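Local coordinates for 6-pyruvoyl tetrahydrobiopterin synthase (Plasmodium vivax, PDB 3LX3), which belongs to the 6-pyruvoyl tetrahydropterin synthase family of T-fold proteins, forms a six-subunit assembly, and binds a zinc ion and 2-amino-1,5-dihydropteridine-4,6-dione, at residues L23-P28 with S72-K77; A35-F40 with E45-H50; L56-N61 with Y67-S72; F89-Y94 with F107-E112. All coordinates share one frame; numbering follows the deposited sequence. Where two conformers were deposited one is given.

Interaction 1. Residues L23-P28 with S72-K77; sequences LLVESP and SILKEK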
loop_
_atom_site.group_PDB
_atom_site.type_symbol
_atom_site.label_atom_id
_atom_site.label_comp_id
_atom_site.label_asym_id
_atom_site.label_seq_id
_atom_site.Cartn_x
_atom_site.Cartn_y
_atom_site.Cartn_z
ATOM N N LEU A 23 2.676 1.160 20.913
ATOM C CA LEU A 23 1.571 1.562 20.073
ATOM C C LEU A 23 2.104 2.370 18.883
ATOM O O LEU A 23 3.056 3.171 19.040
ATOM C CB LEU A 23 0.589 2.419 20.838
ATOM C CG LEU A 23 -0.063 1.766 22.032
ATOM C CD1 LEU A 23 -1.134 2.687 22.600
ATOM C CD2 LEU A 23 -0.608 0.367 21.779
ATOM N N LEU A 24 1.482 2.180 17.730
ATOM C CA LEU A 24 1.794 2.914 16.509
ATOM C C LEU A 24 0.524 3.466 15.933
ATOM O O LEU A 24 -0.439 2.705 15.706
ATOM C CB LEU A 24 2.435 2.001 15.464
ATOM C CG LEU A 24 2.664 2.611 14.064
ATOM C CD1 LEU A 24 3.693 3.726 14.114
ATOM C CD2 LEU A 24 3.124 1.475 13.139
ATOM N N VAL A 25 0.518 4.764 15.671
ATOM C CA VAL A 25 -0.563 5.339 14.910
ATOM C C VAL A 25 0.027 5.999 13.638
ATOM O O VAL A 25 0.982 6.758 13.686
ATOM C CB VAL A 25 -1.443 6.359 15.708
ATOM C CG1 VAL A 25 -2.189 5.639 16.815
ATOM C CG2 VAL A 25 -0.637 7.541 16.228
ATOM N N GLU A 26 -0.579 5.636 12.497
ATOM C CA GLU A 26 -0.122 6.042 11.188
ATOM C C GLU A 26 -1.264 6.100 10.229
ATOM O O GLU A 26 -2.083 5.206 10.156
ATOM C CB GLU A 26 0.982 5.101 10.669
ATOM C CG GLU A 26 0.572 3.778 10.083
ATOM C CD GLU A 26 1.776 2.842 9.885
ATOM O OE1 GLU A 26 2.893 3.349 9.599
ATOM O OE2 GLU A 26 1.603 1.608 10.060
ATOM N N SER A 27 -1.295 7.145 9.422
ATOM C CA SER A 27 -2.440 7.356 8.541
ATOM C C SER A 27 -2.088 8.343 7.460
ATOM O O SER A 27 -1.418 9.332 7.738
ATOM C CB SER A 27 -3.622 7.935 9.323
ATOM O OG SER A 27 -4.809 7.909 8.489
ATOM N N PRO A 28 -2.584 8.113 6.234
ATOM C CA PRO A 28 -2.452 9.200 5.253
ATOM C C PRO A 28 -3.120 10.523 5.716
ATOM O O PRO A 28 -2.817 11.599 5.161
ATOM C CB PRO A 28 -3.117 8.624 3.981
ATOM C CG PRO A 28 -3.901 7.464 4.423
ATOM C CD PRO A 28 -3.251 6.920 5.665
ATOM N N SER A 72 -7.354 7.086 20.424
ATOM C CA SER A 72 -8.114 8.262 19.940
ATOM C C SER A 72 -7.474 9.595 20.367
ATOM O O SER A 72 -7.512 10.573 19.633
ATOM C CB SER A 72 -9.554 8.202 20.443
ATOM O OG SER A 72 -10.190 7.009 20.003
ATOM N N ILE A 73 -6.873 9.619 21.558
ATOM C CA ILE A 73 -6.162 10.798 22.048
ATOM C C ILE A 73 -4.940 11.035 21.181
ATOM O O ILE A 73 -4.660 12.169 20.763
ATOM C CB ILE A 73 -5.720 10.612 23.545
ATOM C CG1 ILE A 73 -6.945 10.416 24.430
ATOM C CG2 ILE A 73 -4.899 11.806 24.019
ATOM C CD1 ILE A 73 -6.594 10.002 25.883
ATOM N N LEU A 74 -4.196 9.965 20.897
ATOM C CA LEU A 74 -3.001 10.068 20.049
ATOM C C LEU A 74 -3.356 10.620 18.684
ATOM O O LEU A 74 -2.700 11.538 18.182
ATOM C CB LEU A 74 -2.291 8.717 19.875
ATOM C CG LEU A 74 -1.932 8.015 21.182
ATOM C CD1 LEU A 74 -1.104 6.752 20.894
ATOM C CD2 LEU A 74 -1.189 8.966 22.169
ATOM N N LYS A 75 -4.413 10.089 18.089
ATOM C CA LYS A 75 -4.804 10.515 16.772
ATOM C C LYS A 75 -5.225 11.982 16.766
ATOM O O LYS A 75 -4.884 12.721 15.840
ATOM C CB LYS A 75 -5.913 9.640 16.236
ATOM C CG LYS A 75 -5.465 8.209 15.878
ATOM C CD LYS A 75 -6.616 7.419 15.255
ATOM C CE LYS A 75 -6.124 6.243 14.416
ATOM N NZ LYS A 75 -7.271 5.363 13.926
ATOM N N GLU A 76 -5.996 12.368 17.780
ATOM C CA GLU A 76 -6.506 13.747 17.882
ATOM C C GLU A 76 -5.346 14.725 17.918
ATOM O O GLU A 76 -5.339 15.712 17.183
ATOM C CB GLU A 76 -7.379 13.908 19.124
ATOM C CG GLU A 76 -7.883 15.315 19.358
ATOM C CD GLU A 76 -8.673 15.421 20.641
ATOM O OE1 GLU A 76 -9.476 14.501 20.915
ATOM O OE2 GLU A 76 -8.479 16.416 21.374
ATOM N N LYS A 77 -4.351 14.407 18.751
ATOM C CA LYS A 77 -3.211 15.305 18.938
ATOM C C LYS A 77 -2.271 15.316 17.736
ATOM O O LYS A 77 -1.803 16.402 17.349
ATOM C CB LYS A 77 -2.454 14.999 20.215
ATOM C CG LYS A 77 -3.318 15.138 21.467
ATOM C CD LYS A 77 -4.013 16.491 21.592
ATOM C CE LYS A 77 -4.846 16.547 22.870
ATOM N NZ LYS A 77 -5.654 17.783 22.842
#
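Val25 divides its two methyls between neighbouring residues of helix 72-77. CG2 of Val25 sits 4.2 Å from Leu74 CB, and CG1 of Val25 lies 4.3 Å from Lys75 CG. The torsion explains this split: at chi1 -66° CG1 is anti to the carbonyl carbon, while CG2 stands between the backbone N and that carbon, and the methyls spread over the helix surface. The Val25 and Leu74 side chains cross at nearly a right angle. Two residues earlier on the strand, Leu23 offers CD1 to Leu74 CD1 at 4.4 Å, a looser methyl contact. Lys75 packs through CG of its extended chain, while NZ hydrogen-bonds Ser171 and Gln172 of the second subunit. Leu58, from the neighbouring strand, also covers Leu74. Strand and helix axes pass 9.3 Å apart at 42°, and the contact is made by apolar side chains and the aliphatic part of Lys75. This is the layer in which a long helix packs on the antiparallel sheet, the arrangement of the T-fold.

Interaction 2. Residues A35-F40 with E45-H50; sequences AHFIAF and ETLHGH. With ZN (zinc ion), chain B.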
loop_
_atom_site.group_PDB
_atom_site.type_symbol
_atom_site.label_atom_id
_atom_site.label_comp_id
_atom_site.label_asym_id
_atom_site.label_seq_id
_atom_site.Cartn_x
_atom_site.Cartn_y
_atom_site.Cartn_z
ATOM N N ALA A 35 4.878 23.677 1.180
ATOM C CA ALA A 35 5.972 24.090 0.339
ATOM C C ALA A 35 7.233 24.304 1.203
ATOM O O ALA A 35 7.140 24.650 2.382
ATOM C CB ALA A 35 5.607 25.385 -0.393
ATOM N N HIS A 36 8.411 24.102 0.607
ATOM C CA HIS A 36 9.658 24.332 1.307
ATOM C C HIS A 36 10.796 24.436 0.299
ATOM O O HIS A 36 10.616 24.134 -0.870
ATOM C CB HIS A 36 9.914 23.230 2.362
ATOM C CG HIS A 36 10.685 22.044 1.869
ATOM N ND1 HIS A 36 11.816 21.597 2.524
ATOM C CD2 HIS A 36 10.470 21.186 0.847
ATOM C CE1 HIS A 36 12.268 20.516 1.905
ATOM N NE2 HIS A 36 11.486 20.248 0.869
ATOM N N PHE A 37 11.970 24.760 0.803
ATOM C CA PHE A 37 13.211 24.440 0.096
ATOM C C PHE A 37 14.327 24.333 1.132
ATOM O O PHE A 37 14.419 25.131 2.082
ATOM C CB PHE A 37 13.538 25.449 -1.056
ATOM C CG PHE A 37 13.780 26.875 -0.621
ATOM C CD1 PHE A 37 15.046 27.318 -0.264
ATOM C CD2 PHE A 37 12.743 27.790 -0.675
ATOM C CE1 PHE A 37 15.265 28.648 0.061
ATOM C CE2 PHE A 37 12.948 29.094 -0.327
ATOM C CZ PHE A 37 14.207 29.516 0.050
ATOM N N ILE A 38 15.222 23.383 0.899
ATOM C CA ILE A 38 16.444 23.209 1.702
ATOM C C ILE A 38 17.474 24.257 1.310
ATOM O O ILE A 38 17.702 24.497 0.121
ATOM C CB ILE A 38 17.081 21.818 1.428
ATOM C CG1 ILE A 38 16.153 20.687 1.880
ATOM C CG2 ILE A 38 18.497 21.718 2.078
ATOM C CD1 ILE A 38 15.831 20.646 3.348
ATOM N N ALA A 39 18.094 24.888 2.303
ATOM C CA ALA A 39 19.260 25.724 2.100
ATOM C C ALA A 39 20.224 25.480 3.231
ATOM O O ALA A 39 19.844 25.488 4.391
ATOM C CB ALA A 39 18.870 27.236 2.074
ATOM N N PHE A 40 21.489 25.277 2.885
ATOM C CA PHE A 40 22.587 25.211 3.864
ATOM C C PHE A 40 23.843 25.788 3.210
ATOM O O PHE A 40 23.775 26.270 2.108
ATOM C CB PHE A 40 22.798 23.777 4.444
ATOM C CG PHE A 40 22.995 22.681 3.437
ATOM C CD1 PHE A 40 24.251 22.418 2.876
ATOM C CD2 PHE A 40 21.952 21.806 3.159
ATOM C CE1 PHE A 40 24.445 21.350 1.999
ATOM C CE2 PHE A 40 22.149 20.735 2.283
ATOM C CZ PHE A 40 23.404 20.527 1.698
ATOM N N GLU A 45 18.183 24.802 -2.944
ATOM C CA GLU A 45 17.378 24.190 -4.007
ATOM C C GLU A 45 16.181 25.029 -4.318
ATOM O O GLU A 45 15.881 25.983 -3.594
ATOM C CB GLU A 45 16.959 22.816 -3.603
ATOM C CG GLU A 45 15.955 22.790 -2.566
ATOM C CD GLU A 45 15.647 21.385 -2.056
ATOM O OE1 GLU A 45 15.958 20.382 -2.737
ATOM O OE2 GLU A 45 15.032 21.298 -0.990
ATOM N N THR A 46 15.515 24.668 -5.409
ATOM C CA THR A 46 14.335 25.380 -5.875
ATOM C C THR A 46 13.151 25.109 -4.988
ATOM O O THR A 46 13.018 24.029 -4.370
ATOM C CB THR A 46 14.033 25.062 -7.327
ATOM O OG1 THR A 46 13.953 23.656 -7.524
ATOM C CG2 THR A 46 15.111 25.643 -8.261
ATOM N N LEU A 47 12.239 26.077 -4.937
ATOM C CA LEU A 47 10.955 25.926 -4.260
ATOM C C LEU A 47 10.145 24.764 -4.796
ATOM O O LEU A 47 9.962 24.618 -5.997
ATOM C CB LEU A 47 10.144 27.230 -4.430
ATOM C CG LEU A 47 8.761 27.274 -3.788
ATOM C CD1 LEU A 47 8.857 27.266 -2.291
ATOM C CD2 LEU A 47 8.037 28.553 -4.262
ATOM N N HIS A 48 9.641 23.945 -3.879
ATOM C CA HIS A 48 8.781 22.831 -4.246
ATOM C C HIS A 48 7.926 22.468 -3.031
ATOM O O HIS A 48 7.710 23.301 -2.176
ATOM C CB HIS A 48 9.651 21.668 -4.772
ATOM C CG HIS A 48 10.556 21.104 -3.730
ATOM N ND1 HIS A 48 11.712 21.740 -3.306
ATOM C CD2 HIS A 48 10.434 20.004 -2.974
ATOM C CE1 HIS A 48 12.252 21.042 -2.322
ATOM N NE2 HIS A 48 11.500 19.966 -2.096
ATOM N N GLY A 49 7.367 21.268 -3.013
ATOM C CA GLY A 49 6.551 20.876 -1.889
ATOM C C GLY A 49 6.362 19.388 -1.851
ATOM O O GLY A 49 6.875 18.667 -2.689
ATOM N N HIS A 50 5.644 18.971 -0.811
ATOM C CA HIS A 50 5.427 17.581 -0.422
ATOM C C HIS A 50 4.118 17.413 0.322
ATOM O O HIS A 50 3.655 18.319 1.009
ATOM C CB HIS A 50 6.518 17.150 0.533
ATOM C CG HIS A 50 7.900 17.247 -0.024
ATOM N ND1 HIS A 50 8.337 16.463 -1.070
ATOM C CD2 HIS A 50 8.938 18.049 0.306
ATOM C CE1 HIS A 50 9.585 16.782 -1.353
ATOM N NE2 HIS A 50 9.982 17.739 -0.528
HETATM ZN ZN ZN B . 11.861 18.673 -0.479
HETATM O O HOH W 1 13.876 19.014 -0.324
HETATM O O HOH W 2 12.616 17.034 -1.706
#
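The 35-40 and 45-50 backbones run antiparallel, with Ala35 and Gly49 a non-hydrogen-bonded pair and His36 and His48 a hydrogen-bonded one: His36 N reaches His48 O at 3.0 Å, and His48 N returns to His36 O at 3.2 Å. The imidazoles of His36 and His48 run alongside each other toward the metal, their planes 67° apart. The NE2 atoms of His36, His48 and His50 each bind the zinc ion at 2.1 Å, and two waters occupy further positions. Each ring is fixed from behind through ND1. His48 ND1 donates almost straight to Thr46 O at 2.8 Å, in the ring plane, while His36 ND1 bonds Ser132 and His50 ND1 bonds Asn51 of the fourth subunit. Glu45 folds back with CG between its backbone N and carbonyl carbon (chi1 72°) and then extends, bringing OE2 to Ile38 N at 2.8 Å, on the anti side of the carboxylate. Glu45 OE2 is also hydrogen-bonded to one zinc-bound water, 2.6 Å from its oxygen, which makes Glu45 a second-shell residue of the zinc ion. Away from the metal, Leu47 CD1 meets the edge of the Phe37 ring, 4.2 Å from Phe37 CD2, and also packs on Ala35. The three histidines, on adjacent strands of the sheet, make up the family member's zinc site together with Glu168 from a loop.

Interaction 3. Residues L56-N61 with Y67-S72; sequences LRLRGN and YVIDFS. With XTN (2-amino-1,5-dihydropteridine-4,6-dione), chain C.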
loop_
_atom_site.group_PDB
_atom_site.type_symbol
_atom_site.label_atom_id
_atom_site.label_comp_id
_atom_site.label_asym_id
_atom_site.label_seq_id
_atom_site.Cartn_x
_atom_site.Cartn_y
_atom_site.Cartn_z
ATOM N N LEU A 56 3.393 8.231 14.797
ATOM C CA LEU A 56 3.814 8.277 16.199
ATOM C C LEU A 56 3.835 6.871 16.767
ATOM O O LEU A 56 2.869 6.120 16.604
ATOM C CB LEU A 56 2.842 9.142 17.018
ATOM C CG LEU A 56 2.969 9.115 18.536
ATOM C CD1 LEU A 56 4.267 9.781 18.986
ATOM C CD2 LEU A 56 1.744 9.822 19.151
ATOM N N ARG A 57 4.955 6.558 17.429
ATOM C CA ARG A 57 5.138 5.312 18.158
ATOM C C ARG A 57 5.456 5.659 19.605
ATOM O O ARG A 57 6.187 6.617 19.886
ATOM C CB ARG A 57 6.277 4.529 17.532
ATOM C CG ARG A 57 6.654 3.192 18.150
ATOM C CD ARG A 57 7.686 2.495 17.215
ATOM N NE ARG A 57 7.435 2.779 15.783
ATOM C CZ ARG A 57 7.250 1.888 14.803
ATOM N NH1 ARG A 57 7.303 0.584 15.015
ATOM N NH2 ARG A 57 7.033 2.322 13.568
ATOM N N LEU A 58 4.937 4.856 20.513
ATOM C CA LEU A 58 5.257 5.054 21.924
ATOM C C LEU A 58 5.263 3.722 22.640
ATOM O O LEU A 58 4.764 2.723 22.108
ATOM C CB LEU A 58 4.298 6.040 22.580
ATOM C CG LEU A 58 2.776 5.778 22.586
ATOM C CD1 LEU A 58 2.391 4.704 23.595
ATOM C CD2 LEU A 58 2.042 7.074 22.916
ATOM N N ARG A 59 5.842 3.685 23.842
ATOM C CA ARG A 59 5.905 2.483 24.676
ATOM C C ARG A 59 5.471 2.813 26.095
ATOM O O ARG A 59 5.816 3.901 26.636
ATOM C CB ARG A 59 7.320 1.907 24.723
ATOM C CG ARG A 59 7.849 1.487 23.360
ATOM C CD ARG A 59 9.298 1.189 23.374
ATOM N NE ARG A 59 9.794 0.960 22.022
ATOM C CZ ARG A 59 11.045 1.178 21.641
ATOM N NH1 ARG A 59 11.937 1.632 22.511
ATOM N NH2 ARG A 59 11.396 0.932 20.393
ATOM N N GLY A 60 4.755 1.885 26.713
ATOM C CA GLY A 60 4.410 1.995 28.138
ATOM C C GLY A 60 3.873 0.662 28.581
ATOM O O GLY A 60 3.862 -0.302 27.811
ATOM N N ASN A 61 3.424 0.580 29.819
ATOM C CA ASN A 61 2.758 -0.616 30.314
ATOM C C ASN A 61 1.268 -0.560 29.993
ATOM O O ASN A 61 0.661 0.524 30.021
ATOM C CB ASN A 61 2.936 -0.739 31.831
ATOM C CG ASN A 61 4.376 -0.854 32.246
ATOM O OD1 ASN A 61 5.182 -1.461 31.567
ATOM N ND2 ASN A 61 4.699 -0.280 33.397
ATOM N N TYR A 67 -5.575 -0.427 27.915
ATOM C CA TYR A 67 -4.779 0.365 27.005
ATOM C C TYR A 67 -3.465 0.808 27.614
ATOM O O TYR A 67 -3.406 1.022 28.832
ATOM C CB TYR A 67 -5.505 1.674 26.663
ATOM C CG TYR A 67 -6.862 1.593 25.966
ATOM C CD1 TYR A 67 -7.309 0.469 25.294
ATOM C CD2 TYR A 67 -7.712 2.686 26.046
ATOM C CE1 TYR A 67 -8.545 0.468 24.670
ATOM C CE2 TYR A 67 -8.938 2.692 25.414
ATOM C CZ TYR A 67 -9.339 1.596 24.727
ATOM O OH TYR A 67 -10.560 1.634 24.102
ATOM N N VAL A 68 -2.433 0.996 26.780
ATOM C CA VAL A 68 -1.299 1.812 27.229
ATOM C C VAL A 68 -1.823 3.245 27.406
ATOM O O VAL A 68 -1.729 3.840 28.495
ATOM C CB VAL A 68 -0.091 1.766 26.316
ATOM C CG1 VAL A 68 1.008 2.713 26.901
ATOM C CG2 VAL A 68 0.437 0.313 26.243
ATOM N N ILE A 69 -2.390 3.760 26.329
ATOM C CA ILE A 69 -3.002 5.100 26.254
ATOM C C ILE A 69 -3.981 4.989 25.068
ATOM O O ILE A 69 -3.734 4.256 24.092
ATOM C CB ILE A 69 -1.944 6.208 26.137
ATOM C CG1 ILE A 69 -2.584 7.589 26.040
ATOM C CG2 ILE A 69 -1.047 5.951 24.953
ATOM C CD1 ILE A 69 -1.540 8.704 26.148
ATOM N N ASP A 70 -5.132 5.629 25.175
ATOM C CA ASP A 70 -6.167 5.560 24.165
ATOM C C ASP A 70 -5.665 6.062 22.803
ATOM O O ASP A 70 -5.256 7.221 22.652
ATOM C CB ASP A 70 -7.350 6.422 24.647
ATOM C CG ASP A 70 -8.589 6.273 23.793
ATOM O OD1 ASP A 70 -8.559 5.744 22.680
ATOM O OD2 ASP A 70 -9.646 6.720 24.290
ATOM N N PHE A 71 -5.719 5.200 21.785
ATOM C CA PHE A 71 -5.386 5.603 20.412
ATOM C C PHE A 71 -6.102 6.886 19.987
ATOM O O PHE A 71 -5.551 7.689 19.210
ATOM C CB PHE A 71 -5.774 4.532 19.378
ATOM C CG PHE A 71 -4.873 3.301 19.312
ATOM C CD1 PHE A 71 -3.508 3.377 19.062
ATOM C CD2 PHE A 71 -5.449 2.043 19.375
ATOM C CE1 PHE A 71 -2.739 2.202 18.951
ATOM C CE2 PHE A 71 -4.659 0.886 19.254
ATOM C CZ PHE A 71 -3.324 0.998 19.049
ATOM N N SER A 72 -7.354 7.086 20.424
ATOM C CA SER A 72 -8.114 8.262 19.940
ATOM C C SER A 72 -7.474 9.595 20.367
ATOM O O SER A 72 -7.512 10.573 19.633
ATOM C CB SER A 72 -9.554 8.202 20.443
ATOM O OG SER A 72 -10.190 7.009 20.003
HETATM N N1 XTN C . -6.784 2.506 22.315
HETATM C C2 XTN C . -5.888 1.522 22.536
HETATM N N2 XTN C . -4.709 1.786 23.129
HETATM N N3 XTN C . -6.198 0.179 22.203
HETATM C C4 XTN C . -7.346 -0.152 21.590
HETATM O O4 XTN C . -7.543 -1.353 21.283
HETATM N N5 XTN C . -9.436 0.654 20.727
HETATM C C6 XTN C . -10.314 1.679 20.517
HETATM O O6 XTN C . -11.397 1.448 19.973
HETATM C C7 XTN C . -9.983 3.001 20.945
HETATM N N8 XTN C . -8.800 3.203 21.530
HETATM C C4A XTN C . -8.236 0.894 21.335
HETATM C C8A XTN C . -7.936 2.202 21.713
#
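Val68 lies over Gly60, its CG1 methyl 3.7 Å from Gly60 CA, where the strand has no side chain in the way. Placing CG1 anti to the backbone N (chi1 178°) points this methyl at the strand. Leu58 runs counter to Val68 and sets both methyls against Ile69 CG2, CD2 at 3.9 Å, with CD1 also reaching Val68; Leu58 and Ile69 cross at about a right angle. The other side of the 67-70 loop holds 2-amino-1,5-dihydropteridine-4,6-dione. The Tyr67 ring covers one face of the ligand, with N1 3.4 Å above the ring plane and over its centre, while Phe71 approaches from the opposite face with N2 offset toward its rim. Ile69 O accepts from ligand N2 at 2.8 Å. Asp70 OD1 accepts from Ser72 N at 2.9 Å, approached from above the carboxylate plane, and so N-caps the helix; Asp70 OD1 also lies 2.8 Å from ligand N8. Thr134 and Glu135 of the second subunit bond the ligand too, making the pocket intersubunit. The loop links strand 48-61 to helix 71-85, with Phe153 and Leu154 of helix 151-156 packed on Ile69 and Ala21 of strand 20-40 against Val68.

Interaction 4. Residues F89-Y94 with F107-E112; sequences FILPMY and FKITCE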
loop_
_atom_site.group_PDB
_atom_site.type_symbol
_atom_site.label_atom_id
_atom_site.label_comp_id
_atom_site.label_asym_id
_atom_site.label_seq_id
_atom_site.Cartn_x
_atom_site.Cartn_y
_atom_site.Cartn_z
ATOM N N PHE A 89 3.844 27.390 3.425
ATOM C CA PHE A 89 5.272 27.336 3.248
ATOM C C PHE A 89 5.955 27.192 4.613
ATOM O O PHE A 89 5.679 28.009 5.514
ATOM C CB PHE A 89 5.812 28.575 2.505
ATOM C CG PHE A 89 7.306 28.623 2.403
ATOM C CD1 PHE A 89 7.973 27.950 1.419
ATOM C CD2 PHE A 89 8.067 29.400 3.287
ATOM C CE1 PHE A 89 9.308 28.000 1.319
ATOM C CE2 PHE A 89 9.420 29.461 3.190
ATOM C CZ PHE A 89 10.062 28.761 2.226
ATOM N N ILE A 90 6.844 26.212 4.764
ATOM C CA ILE A 90 7.580 26.017 6.002
ATOM C C ILE A 90 8.793 26.916 6.031
ATOM O O ILE A 90 9.720 26.757 5.231
ATOM C CB ILE A 90 7.997 24.555 6.173
ATOM C CG1 ILE A 90 6.737 23.676 6.290
ATOM C CG2 ILE A 90 8.893 24.407 7.399
ATOM C CD1 ILE A 90 7.071 22.182 6.191
ATOM N N LEU A 91 8.797 27.875 6.957
ATOM C CA LEU A 91 9.840 28.904 7.020
ATOM C C LEU A 91 10.751 28.599 8.210
ATOM O O LEU A 91 10.329 28.738 9.355
ATOM C CB LEU A 91 9.225 30.300 7.142
ATOM C CG LEU A 91 10.156 31.499 7.109
ATOM C CD1 LEU A 91 10.997 31.524 5.919
ATOM C CD2 LEU A 91 9.273 32.786 7.209
ATOM N N PRO A 92 11.999 28.185 7.929
ATOM C CA PRO A 92 12.920 27.891 9.018
ATOM C C PRO A 92 13.521 29.136 9.556
ATOM O O PRO A 92 14.505 29.642 8.978
ATOM C CB PRO A 92 13.967 26.989 8.328
ATOM C CG PRO A 92 13.963 27.357 6.969
ATOM C CD PRO A 92 12.599 27.889 6.618
ATOM N N MET A 93 13.024 29.550 10.707
ATOM C CA MET A 93 13.307 30.879 11.249
ATOM C C MET A 93 14.746 31.021 11.820
ATOM O O MET A 93 15.234 32.170 11.979
ATOM C CB MET A 93 12.153 31.284 12.189
ATOM C CG MET A 93 12.167 30.552 13.482
ATOM S SD MET A 93 10.636 30.414 14.537
ATOM C CE MET A 93 10.845 31.866 15.587
ATOM N N TYR A 94 15.473 29.920 12.034
ATOM C CA TYR A 94 16.837 29.976 12.512
ATOM C C TYR A 94 17.937 29.659 11.480
ATOM O O TYR A 94 19.062 29.385 11.829
ATOM C CB TYR A 94 16.965 29.089 13.705
ATOM C CG TYR A 94 16.114 29.433 14.893
ATOM C CD1 TYR A 94 15.756 30.737 15.179
ATOM C CD2 TYR A 94 15.674 28.456 15.756
ATOM C CE1 TYR A 94 15.043 31.041 16.348
ATOM C CE2 TYR A 94 14.962 28.769 16.888
ATOM C CZ TYR A 94 14.626 30.047 17.178
ATOM O OH TYR A 94 13.930 30.413 18.303
ATOM N N PHE A 107 6.798 37.994 4.053
ATOM C CA PHE A 107 8.192 37.641 4.351
ATOM C C PHE A 107 8.938 37.612 3.040
ATOM O O PHE A 107 8.498 36.947 2.069
ATOM C CB PHE A 107 8.312 36.272 5.011
ATOM C CG PHE A 107 7.805 36.201 6.441
ATOM C CD1 PHE A 107 8.372 36.974 7.451
ATOM C CD2 PHE A 107 6.765 35.345 6.772
ATOM C CE1 PHE A 107 7.912 36.886 8.751
ATOM C CE2 PHE A 107 6.297 35.269 8.063
ATOM C CZ PHE A 107 6.865 36.059 9.041
ATOM N N LYS A 108 10.060 38.326 3.018
ATOM C CA LYS A 108 10.980 38.312 1.883
ATOM C C LYS A 108 12.228 37.533 2.306
ATOM O O LYS A 108 12.831 37.806 3.336
ATOM C CB LYS A 108 11.308 39.724 1.421
ATOM C CG LYS A 108 12.392 39.808 0.341
ATOM C CD LYS A 108 12.651 41.244 -0.010
ATOM C CE LYS A 108 13.764 41.344 -1.010
ATOM N NZ LYS A 108 14.033 42.777 -1.363
ATOM N N ILE A 109 12.606 36.547 1.516
ATOM C CA ILE A 109 13.710 35.671 1.827
ATOM C C ILE A 109 14.772 35.856 0.766
ATOM O O ILE A 109 14.479 35.707 -0.410
ATOM C CB ILE A 109 13.290 34.192 1.811
ATOM C CG1 ILE A 109 12.130 33.959 2.784
ATOM C CG2 ILE A 109 14.498 33.276 2.179
ATOM C CD1 ILE A 109 11.597 32.530 2.741
ATOM N N THR A 110 15.986 36.211 1.180
ATOM C CA THR A 110 17.105 36.377 0.270
ATOM C C THR A 110 18.152 35.312 0.589
ATOM O O THR A 110 18.528 35.106 1.751
ATOM C CB THR A 110 17.730 37.745 0.354
ATOM O OG1 THR A 110 16.721 38.753 0.149
ATOM C CG2 THR A 110 18.818 37.905 -0.709
ATOM N N CYS A 111 18.592 34.614 -0.438
ATOM C CA CYS A 111 19.509 33.474 -0.293
ATOM C C CYS A 111 20.970 33.905 -0.509
ATOM O O CYS A 111 21.233 35.022 -0.971
ATOM C CB CYS A 111 19.167 32.405 -1.292
ATOM S SG CYS A 111 17.443 31.815 -1.027
ATOM N N GLU A 112 21.901 33.012 -0.201
ATOM C CA GLU A 112 23.340 33.232 -0.380
ATOM C C GLU A 112 23.705 33.543 -1.827
ATOM O O GLU A 112 24.669 34.265 -2.093
ATOM C CB GLU A 112 24.153 31.968 -0.026
ATOM C CG GLU A 112 24.176 31.476 1.407
ATOM C CD GLU A 112 25.248 30.357 1.594
ATOM O OE1 GLU A 112 26.161 30.582 2.412
ATOM O OE2 GLU A 112 25.208 29.302 0.896
#
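Leu91 and Ile109 make the tightest apolar contact between the strands, their side chains overlapping head to tail until Leu91 CD1 stands 3.4 Å from Ile109 CD1, closer than methyls usually pack. Ile109 CD1 also meets the Phe89 ring obliquely, 3.8 Å from Phe89 CE2, the two side chains reaching toward each other across the gap. Leu91 CD1 lies in the plane of that ring, at its edge. The strand axes are 10.6 Å apart and cross at 62°, a separation bridged entirely by side chains. Here the short parallel pair of strands 89-92 and 124-127 faces the three-stranded antiparallel meander 98-103, 106-111 and 116-120, beside the main sheet of the T-fold subunit. The other kind of interaction is a CH-pi contact: Leu91 CD2 sits over one face of the Phe107 ring, 3.9 Å from its centroid and offset toward the CD2 side. In Leu91, chi1 (-175°) carries CG across and chi2 (55°) parts the methyls between Ile109 and Phe107. Ile100 also packs on Leu91 and Leu98 on Ile109, both from strand 98-103. Phe119 meets the Phe89 ring, as does Leu47 of the fourth subunit.

How the interactions relate
All four contacts are buried, but they form two groups on opposite sides of the chain's centre. Interactions 1 and 3 have centres about 9 Å apart and share Ser72 and helix 71-85; strands 20-40 and 48-61 join them through backbone bonds of Leu23 to Leu58 and Val25 to Leu56. Interactions 2 and 4 have centres about 10 Å apart and meet where Ala35 O reaches Ile90 N. Each group pairs an apolar contact with a site-bearing one: interactions 1 and 4 are apolar, whereas interaction 2 adds a metal and hydrogen bonds, and interaction 3 a ligand between the faces of two aromatic rings. The same long strands run from the helix-packed end to the zinc end, and the second subunit borders interactions 1 and 3.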